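Local structure of hypothetical protein Atu2299 (Agrobacterium tumefaciens, 2HLY) at residues G59-N64 with F140-E145; S33-F38 with F88-E93. The protein is of unknown function but belongs to a sequence family grouped with the papain-like (CA) peptidase clan, so it may share that fold. One frame throughout, in Å; residues are numbered along the deposited sequence.

Contact 1: residues G59-N64 with F140-E145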
ATOM      1  N   GLY A  59      -3.988  -7.978  -8.556  1.00  9.95           N
ATOM      2  CA  GLY A  59      -4.895  -8.336  -9.638  1.00  9.92           C
ATOM      3  C   GLY A  59      -5.799  -7.153  -9.884  1.00 10.46           C
ATOM      4  O   GLY A  59      -5.325  -6.025 -10.081  1.00 10.88           O
ATOM      5  N   LEU A  60      -7.098  -7.428  -9.869  1.00 10.04           N
ATOM      6  CA  LEU A  60      -8.118  -6.394 -10.063  1.00 10.32           C
ATOM      7  C   LEU A  60      -8.578  -5.898  -8.690  1.00 10.24           C
ATOM      8  O   LEU A  60      -8.826  -6.702  -7.785  1.00 10.28           O
ATOM      9  CB  LEU A  60      -9.306  -6.976 -10.849  1.00 10.90           C
ATOM     10  CG  LEU A  60     -10.443  -6.012 -11.160  1.00 12.58           C
ATOM     11  CD1 LEU A  60     -11.085  -6.356 -12.504  1.00 13.60           C
ATOM     12  CD2 LEU A  60     -11.481  -5.967 -10.021  1.00 14.98           C
ATOM     13  N   ALA A  61      -8.677  -4.578  -8.529  1.00 10.08           N
ATOM     14  CA  ALA A  61      -9.142  -4.008  -7.253  1.00  9.97           C
ATOM     15  C   ALA A  61     -10.076  -2.841  -7.524  1.00 10.24           C
ATOM     16  O   ALA A  61      -9.869  -2.080  -8.475  1.00 11.01           O
ATOM     17  CB  ALA A  61      -7.978  -3.559  -6.385  1.00 10.21           C
ATOM     18  N   ALA A  62     -11.108  -2.718  -6.701  1.00  8.76           N
ATOM     19  CA  ALA A  62     -12.057  -1.607  -6.833  1.00  9.16           C
ATOM     20  C   ALA A  62     -12.498  -1.165  -5.459  1.00  9.39           C
ATOM     21  O   ALA A  62     -12.666  -1.999  -4.578  1.00  8.93           O
ATOM     22  CB  ALA A  62     -13.255  -2.027  -7.645  1.00 10.75           C
ATOM     23  N   TYR A  63     -12.689   0.142  -5.289  1.00  9.41           N
ATOM     24  CA  TYR A  63     -13.076   0.708  -4.002  1.00  9.82           C
ATOM     25  C   TYR A  63     -14.170   1.735  -4.199  1.00 10.24           C
ATOM     26  O   TYR A  63     -14.120   2.501  -5.166  1.00 12.10           O
ATOM     27  CB  TYR A  63     -11.899   1.476  -3.409  1.00  9.18           C
ATOM     28  CG  TYR A  63     -10.713   0.636  -3.049  1.00  9.17           C
ATOM     29  CD1 TYR A  63     -10.707  -0.079  -1.846  1.00 10.12           C
ATOM     30  CD2 TYR A  63      -9.575   0.591  -3.876  1.00  9.19           C
ATOM     31  CE1 TYR A  63      -9.608  -0.855  -1.482  1.00 10.27           C
ATOM     32  CE2 TYR A  63      -8.465  -0.193  -3.517  1.00  9.07           C
ATOM     33  CZ  TYR A  63      -8.497  -0.902  -2.316  1.00  9.86           C
ATOM     34  OH  TYR A  63      -7.422  -1.673  -1.922  1.00 10.66           O
ATOM     35  N   ASN A  64     -15.138   1.778  -3.288  1.00 10.09           N
ATOM     36  CA  ASN A  64     -16.010   2.937  -3.231  1.00 10.46           C
ATOM     37  C   ASN A  64     -15.418   3.870  -2.187  1.00 11.01           C
ATOM     38  O   ASN A  64     -15.374   3.531  -1.010  1.00 11.87           O
ATOM     39  CB  ASN A  64     -17.447   2.547  -2.855  1.00 10.64           C
ATOM     40  CG  ASN A  64     -18.346   3.768  -2.688  1.00 11.96           C
ATOM     41  OD1 ASN A  64     -17.897   4.826  -2.220  1.00 13.18           O
ATOM     42  ND2 ASN A  64     -19.613   3.636  -3.074  1.00 12.80           N
ATOM     43  N   PHE A 140     -15.252  -2.618  -1.070  1.00  9.41           N
ATOM     44  CA  PHE A 140     -14.116  -2.984  -1.897  1.00  9.34           C
ATOM     45  C   PHE A 140     -14.321  -4.339  -2.516  1.00  8.63           C
ATOM     46  O   PHE A 140     -15.055  -5.181  -1.986  1.00  8.44           O
ATOM     47  CB  PHE A 140     -12.806  -2.983  -1.097  1.00  9.30           C
ATOM     48  CG  PHE A 140     -12.711  -4.082  -0.044  1.00  8.72           C
ATOM     49  CD1 PHE A 140     -11.849  -5.152  -0.230  1.00  9.08           C
ATOM     50  CD2 PHE A 140     -13.455  -4.024   1.132  1.00  9.86           C
ATOM     51  CE1 PHE A 140     -11.733  -6.167   0.741  1.00  9.96           C
ATOM     52  CE2 PHE A 140     -13.339  -5.031   2.107  1.00  8.55           C
ATOM     53  CZ  PHE A 140     -12.498  -6.097   1.909  1.00 10.01           C
ATOM     54  N   PHE A 141     -13.685  -4.530  -3.667  1.00  8.53           N
ATOM     55  CA  PHE A 141     -13.705  -5.829  -4.312  1.00  8.48           C
ATOM     56  C   PHE A 141     -12.324  -6.113  -4.872  1.00  8.30           C
ATOM     57  O   PHE A 141     -11.733  -5.263  -5.545  1.00  8.84           O
ATOM     58  CB  PHE A 141     -14.763  -5.899  -5.423  1.00  9.35           C
ATOM     59  CG  PHE A 141     -14.710  -7.187  -6.189  1.00  9.27           C
ATOM     60  CD1 PHE A 141     -15.208  -8.365  -5.632  1.00 10.47           C
ATOM     61  CD2 PHE A 141     -14.118  -7.226  -7.457  1.00 10.06           C
ATOM     62  CE1 PHE A 141     -15.118  -9.578  -6.335  1.00 11.36           C
ATOM     63  CE2 PHE A 141     -14.037  -8.428  -8.170  1.00 11.52           C
ATOM     64  CZ  PHE A 141     -14.517  -9.598  -7.605  1.00 11.58           C
ATOM     65  N   TYR A 142     -11.840  -7.320  -4.604  1.00  8.32           N
ATOM     66  CA  TYR A 142     -10.548  -7.796  -5.104  1.00  8.85           C
ATOM     67  C   TYR A 142     -10.701  -9.096  -5.881  1.00  9.54           C
ATOM     68  O   TYR A 142     -11.445 -10.003  -5.455  1.00 10.73           O
ATOM     69  CB  TYR A 142      -9.619  -8.137  -3.947  1.00  8.74           C
ATOM     70  CG  TYR A 142      -9.159  -7.019  -3.059  1.00  8.40           C
ATOM     71  CD1 TYR A 142      -9.024  -5.706  -3.523  1.00 10.26           C
ATOM     72  CD2 TYR A 142      -8.833  -7.291  -1.730  1.00 10.75           C
ATOM     73  CE1 TYR A 142      -8.550  -4.682  -2.673  1.00  9.55           C
ATOM     74  CE2 TYR A 142      -8.372  -6.285  -0.879  1.00 11.96           C
ATOM     75  CZ  TYR A 142      -8.244  -4.990  -1.354  1.00  8.70           C
ATOM     76  OH  TYR A 142      -7.753  -4.015  -0.514  1.00  9.13           O
ATOM     77  N   ARG A 143      -9.989  -9.192  -7.003  1.00  9.89           N
ATOM     78  CA  ARG A 143      -9.764 -10.488  -7.637  1.00 10.62           C
ATOM     79  C   ARG A 143      -8.278 -10.695  -7.793  1.00 10.12           C
ATOM     80  O   ARG A 143      -7.632 -10.049  -8.636  1.00 10.01           O
ATOM     81  CB  ARG A 143     -10.472 -10.618  -8.983  1.00 11.06           C
ATOM     82  CG  ARG A 143     -10.279 -12.007  -9.573  1.00 15.32           C
ATOM     83  CD  ARG A 143     -11.017 -12.200 -10.871  1.00 20.21           C
ATOM     84  NE  ARG A 143     -10.488 -11.351 -11.932  1.00 24.92           N
ATOM     85  CZ  ARG A 143     -11.204 -10.423 -12.563  1.00 28.14           C
ATOM     86  NH1 ARG A 143     -12.481 -10.237 -12.247  1.00 28.82           N
ATOM     87  NH2 ARG A 143     -10.650  -9.687 -13.518  1.00 28.47           N
ATOM     88  N   SER A 144      -7.747 -11.601  -6.978  1.00 10.90           N
ATOM     89  CA  SER A 144      -6.353 -11.988  -7.073  1.00 11.97           C
ATOM     90  C   SER A 144      -6.078 -12.650  -8.422  1.00 12.94           C
ATOM     91  O   SER A 144      -6.834 -13.517  -8.859  1.00 13.61           O
ATOM     92  CB  SER A 144      -5.973 -12.951  -5.940  1.00 13.35           C
ATOM     93  OG  SER A 144      -4.595 -13.287  -6.041  1.00 14.27           O
ATOM     94  N   GLU A 145      -4.979 -12.235  -9.048  1.00 13.19           N
ATOM     95  CA  GLU A 145      -4.490 -12.836 -10.288  1.00 13.67           C
ATOM     96  C   GLU A 145      -3.063 -13.328 -10.046  1.00 13.51           C
ATOM     97  O   GLU A 145      -2.089 -12.634 -10.377  1.00 12.15           O
ATOM     98  CB  GLU A 145      -4.546 -11.817 -11.411  1.00 14.34           C
ATOM     99  CG  GLU A 145      -5.969 -11.396 -11.735  1.00 18.08           C
ATOM    100  CD  GLU A 145      -6.697 -12.397 -12.625  1.00 23.59           C
ATOM    101  OE1 GLU A 145      -6.115 -13.463 -12.970  1.00 24.82           O
ATOM    102  OE2 GLU A 145      -7.861 -12.109 -12.991  1.00 25.70           O
TER

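Contact 2: residues S33-F38 with F88-E93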
ATOM      1  N   SER A  33       3.528   0.118 -10.149  1.00 13.38           N
ATOM      2  CA  SER A  33       4.779  -0.115  -9.428  1.00 13.49           C
ATOM      3  C   SER A  33       4.674   0.422  -8.005  1.00 12.13           C
ATOM      4  O   SER A  33       5.060  -0.254  -7.063  1.00 11.70           O
ATOM      5  CB  SER A  33       5.973   0.501 -10.146  1.00 14.10           C
ATOM      6  OG  SER A  33       6.077  -0.058 -11.441  1.00 19.61           O
ATOM      7  N   ALA A  34       4.126   1.619  -7.847  1.00 11.63           N
ATOM      8  CA  ALA A  34       3.941   2.157  -6.488  1.00 10.55           C
ATOM      9  C   ALA A  34       3.191   1.152  -5.599  1.00 10.16           C
ATOM     10  O   ALA A  34       3.599   0.898  -4.454  1.00 10.27           O
ATOM     11  CB  ALA A  34       3.250   3.493  -6.527  1.00 11.58           C
ATOM     12  N   SER A  35       2.105   0.570  -6.115  1.00 10.12           N
ATOM     13  CA  SER A  35       1.307  -0.366  -5.297  1.00  9.98           C
ATOM     14  C   SER A  35       2.128  -1.601  -4.937  1.00  9.80           C
ATOM     15  O   SER A  35       1.942  -2.176  -3.862  1.00  9.51           O
ATOM     16  CB  SER A  35       0.001  -0.773  -6.003  1.00 11.31           C
ATOM     17  OG  SER A  35       0.250  -1.746  -7.001  1.00 12.87           O
ATOM     18  N   MET A  36       3.028  -2.007  -5.839  1.00 10.63           N
ATOM     19  CA  MET A  36       3.903  -3.142  -5.567  1.00 11.42           C
ATOM     20  C   MET A  36       4.827  -2.871  -4.390  1.00 10.67           C
ATOM     21  O   MET A  36       5.073  -3.766  -3.580  1.00 10.89           O
ATOM     22  CB  MET A  36       4.697  -3.510  -6.832  1.00 12.03           C
ATOM     23  CG  MET A  36       3.782  -4.028  -7.930  1.00 13.34           C
ATOM     24  SD  MET A  36       4.635  -4.136  -9.523  1.00 16.26           S
ATOM     25  CE  MET A  36       5.795  -5.479  -9.200  1.00 16.65           C
ATOM     26  N   TYR A  37       5.338  -1.639  -4.291  1.00 10.29           N
ATOM     27  CA  TYR A  37       6.176  -1.263  -3.151  1.00 10.66           C
ATOM     28  C   TYR A  37       5.366  -1.117  -1.876  1.00  9.54           C
ATOM     29  O   TYR A  37       5.784  -1.585  -0.820  1.00 10.02           O
ATOM     30  CB  TYR A  37       6.917   0.046  -3.424  1.00 11.83           C
ATOM     31  CG  TYR A  37       8.109  -0.104  -4.336  1.00 13.67           C
ATOM     32  CD1 TYR A  37       9.346  -0.494  -3.827  1.00 15.81           C
ATOM     33  CD2 TYR A  37       8.008   0.156  -5.699  1.00 14.99           C
ATOM     34  CE1 TYR A  37      10.459  -0.614  -4.654  1.00 17.83           C
ATOM     35  CE2 TYR A  37       9.114   0.027  -6.535  1.00 16.33           C
ATOM     36  CZ  TYR A  37      10.332  -0.358  -6.002  1.00 16.82           C
ATOM     37  OH  TYR A  37      11.452  -0.486  -6.818  1.00 19.85           O
ATOM     38  N   PHE A  38       4.229  -0.432  -1.947  1.00  9.07           N
ATOM     39  CA  PHE A  38       3.404  -0.286  -0.753  1.00  9.23           C
ATOM     40  C   PHE A  38       3.004  -1.632  -0.199  1.00  9.21           C
ATOM     41  O   PHE A  38       3.040  -1.839   1.002  1.00 10.47           O
ATOM     42  CB  PHE A  38       2.161   0.582  -1.026  1.00  9.15           C
ATOM     43  CG  PHE A  38       2.460   2.060  -1.028  1.00  9.59           C
ATOM     44  CD1 PHE A  38       2.778   2.714   0.157  1.00  9.97           C
ATOM     45  CD2 PHE A  38       2.428   2.789  -2.210  1.00 10.55           C
ATOM     46  CE1 PHE A  38       3.076   4.080   0.165  1.00 11.29           C
ATOM     47  CE2 PHE A  38       2.718   4.159  -2.217  1.00 11.05           C
ATOM     48  CZ  PHE A  38       3.045   4.800  -1.025  1.00 10.12           C
ATOM     49  N   PHE A  88      -2.932  -2.431 -13.118  1.00 13.34           N
ATOM     50  CA  PHE A  88      -2.706  -3.526 -12.171  1.00 12.44           C
ATOM     51  C   PHE A  88      -2.513  -2.938 -10.770  1.00 11.64           C
ATOM     52  O   PHE A  88      -1.882  -1.888 -10.613  1.00 11.84           O
ATOM     53  CB  PHE A  88      -1.459  -4.303 -12.565  1.00 13.12           C
ATOM     54  CG  PHE A  88      -1.310  -5.600 -11.837  1.00 14.31           C
ATOM     55  CD1 PHE A  88      -2.002  -6.717 -12.279  1.00 15.00           C
ATOM     56  CD2 PHE A  88      -0.481  -5.704 -10.727  1.00 17.01           C
ATOM     57  CE1 PHE A  88      -1.880  -7.926 -11.627  1.00 17.17           C
ATOM     58  CE2 PHE A  88      -0.353  -6.928 -10.060  1.00 18.05           C
ATOM     59  CZ  PHE A  88      -1.068  -8.025 -10.516  1.00 15.70           C
ATOM     60  N   HIS A  89      -3.060  -3.611  -9.761  1.00 10.40           N
ATOM     61  CA  HIS A  89      -2.971  -3.103  -8.394  1.00 10.10           C
ATOM     62  C   HIS A  89      -2.678  -4.202  -7.380  1.00 10.41           C
ATOM     63  O   HIS A  89      -3.155  -5.325  -7.534  1.00 10.52           O
ATOM     64  CB  HIS A  89      -4.263  -2.377  -8.027  1.00 10.19           C
ATOM     65  CG  HIS A  89      -4.162  -1.572  -6.772  1.00  9.19           C
ATOM     66  ND1 HIS A  89      -3.437  -0.402  -6.706  1.00 11.48           N
ATOM     67  CD2 HIS A  89      -4.687  -1.765  -5.538  1.00 10.46           C
ATOM     68  CE1 HIS A  89      -3.524   0.097  -5.483  1.00 11.41           C
ATOM     69  NE2 HIS A  89      -4.280  -0.711  -4.757  1.00  9.98           N
ATOM     70  N   CYS A  90      -1.871  -3.876  -6.363  1.00 10.28           N
ATOM     71  CA  CYS A  90      -1.537  -4.815  -5.289  1.00 10.84           C
ATOM     72  C   CYS A  90      -2.077  -4.321  -3.963  1.00 10.84           C
ATOM     73  O   CYS A  90      -2.214  -3.104  -3.760  1.00 11.67           O
ATOM     74  CB  CYS A  90      -0.023  -4.951  -5.146  1.00 11.66           C
ATOM     75  SG  CYS A  90       0.759  -5.704  -6.569  1.00 15.34           S
ATOM     76  N   TRP A  91      -2.312  -5.259  -3.059  1.00  9.58           N
ATOM     77  CA  TRP A  91      -2.756  -4.955  -1.687  1.00  8.99           C
ATOM     78  C   TRP A  91      -2.111  -5.975  -0.740  1.00  9.11           C
ATOM     79  O   TRP A  91      -1.326  -6.827  -1.176  1.00  9.57           O
ATOM     80  CB  TRP A  91      -4.278  -5.017  -1.602  1.00  9.09           C
ATOM     81  CG  TRP A  91      -4.838  -6.344  -1.971  1.00  9.90           C
ATOM     82  CD1 TRP A  91      -5.114  -7.389  -1.138  1.00 10.44           C
ATOM     83  CD2 TRP A  91      -5.199  -6.778  -3.292  1.00 11.07           C
ATOM     84  NE1 TRP A  91      -5.624  -8.444  -1.851  1.00 10.83           N
ATOM     85  CE2 TRP A  91      -5.682  -8.099  -3.178  1.00 10.79           C
ATOM     86  CE3 TRP A  91      -5.171  -6.171  -4.553  1.00 10.77           C
ATOM     87  CZ2 TRP A  91      -6.132  -8.831  -4.283  1.00 10.00           C
ATOM     88  CZ3 TRP A  91      -5.607  -6.901  -5.658  1.00 10.02           C
ATOM     89  CH2 TRP A  91      -6.095  -8.212  -5.511  1.00  9.87           C
ATOM     90  N   VAL A  92      -2.439  -5.897   0.552  1.00  8.66           N
ATOM     91  CA  VAL A  92      -1.909  -6.852   1.524  1.00  9.47           C
ATOM     92  C   VAL A  92      -3.072  -7.579   2.179  1.00 10.09           C
ATOM     93  O   VAL A  92      -4.111  -6.969   2.452  1.00  9.87           O
ATOM     94  CB  VAL A  92      -1.082  -6.132   2.610  1.00  9.66           C
ATOM     95  CG1 VAL A  92      -0.572  -7.129   3.644  1.00 11.30           C
ATOM     96  CG2 VAL A  92       0.098  -5.446   1.961  1.00 11.04           C
ATOM     97  N   GLU A  93      -2.897  -8.887   2.395  1.00 10.24           N
ATOM     98  CA  GLU A  93      -3.830  -9.680   3.182  1.00 10.75           C
ATOM     99  C   GLU A  93      -3.061 -10.177   4.394  1.00 10.97           C
ATOM    100  O   GLU A  93      -2.038 -10.843   4.252  1.00 11.63           O
ATOM    101  CB  GLU A  93      -4.374 -10.825   2.339  1.00 11.62           C
ATOM    102  CG  GLU A  93      -5.168 -10.279   1.158  1.00 12.35           C
ATOM    103  CD  GLU A  93      -5.938 -11.327   0.393  1.00 16.68           C
ATOM    104  OE1 GLU A  93      -5.893 -12.520   0.787  1.00 16.29           O
ATOM    105  OE2 GLU A  93      -6.573 -10.934  -0.611  1.00 16.03           O
TER

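Contact 1: residues G59-N64 with F140-E145
Strands 60-64 and 140-144 run antiparallel, their axes 4.7 Å apart at closest and their directions 179° apart. Leu60 with Arg143 and Ala62 with Phe141 are the hydrogen-bonded pairs, each exchanging two N-H to O bonds. Ala61 sits opposite Tyr142 in the non-hydrogen-bonded pair between them.

On the side of Ala61, Tyr63, Phe140 and Tyr142, the two tyrosines meet at their hydroxyls. Tyr63 OH is 2.8 Å from Tyr142 OH, a hydrogen bond that either may donate, and the ring planes stand 85° apart. The Tyr63 oxygen lies at the edge of the Tyr142 ring, near its plane, with a weak hydrogen bond to Asp100 OD2. Ala61 CB closes on the edge of the same ring, 3.7 Å from Tyr142 CD1. Phe140 CB lies 3.7 Å from Tyr63 CD1.

On the other side Leu60 divides its branches: CD2 touches the edge of the Phe141 ring, 3.9 Å from Phe141 CD2, while CD1 comes within 3.5 Å of Arg143 NH2. Leu60 CB lies over one face of that guanidinium, offset toward its rim. The Arg143 chain bends at chi3 (66°), and its NE makes a salt bridge to Glu145 OE2 at 2.9 Å.

Strand 60-65 is the middle of a three-stranded sheet, between 68-72 and 140-144. The tyrosine side packs against Phe120 and Ala98 of the four-stranded sheet, and Glu145 occupies the N-cap position of helix 146-152.

Contact 2: residues S33-F38 with F88-E93
Ser35, on helix 31-50, faces His89 and Cys90 at the start of strand 89-94. The two short segments run nearly parallel, 13° apart, with axes 6.8 Å from each other. The Ser35 CB points toward the strand and lies 3.5 Å from His89 ND1, at a slant to the imidazole. From there OG is set between the backbone N and the carbonyl carbon (chi1 78°), where it has two polar partners. It accepts the N-H of Cys90, with Cys90 N 3.1 Å from Ser35 OG and a somewhat bent angle of 143°. It is also hydrogen-bonded to Ala32 O, one turn back in the helix. This buried hydroxyl is thus held between its own helix and the strand's backbone, and OG also packs 3.7 Å from Cys90 CB.

Cys90 makes the other touches: its CB lies 3.6 Å from Ser35 O, and its SG meets Met36 CG at 3.7 Å, an apolar contact. Although the His89 CB points away from the helix, the imidazole returns to Ser35, and its NE2 is hydrogen-bonded to Asp100 OD2.

Ser35 on the helix, His89 and Asp100 recall the cysteine, histidine and asparagine or aspartate of papain-like peptidases, with serine where the nucleophilic cysteine would be; this is a resemblance only, and no activity is established. Around it, strand 89-94 lies between strands 54-58 and 97-100 of the four-stranded sheet, Phe72 stacks on His89, and Phe88 packs on helix 146-152, whose Arg152 Met36 also touches.

Overall arrangement
Both contacts are buried, but contact 2 lies nearer the middle of the chain, its centre about 5 Å from the chain centre against about 13 Å for contact 1. Contact 1 joins two strands of the three-stranded sheet, chiefly through paired backbone bonds, and has a partly exposed charged margin at Arg143 and Glu145. Contact 2 joins the long helix to the four-stranded sheet over a smaller area, through one bond from a strand N-H to a serine hydroxyl, with histidine and sulfur-bearing side chains around it. Their centres are about 11 Å apart and they touch: Gly59 N lies 3.0 Å from His89 O, a probable hydrogen bond, and the Tyr142 and Trp91 rings stack between the sheets.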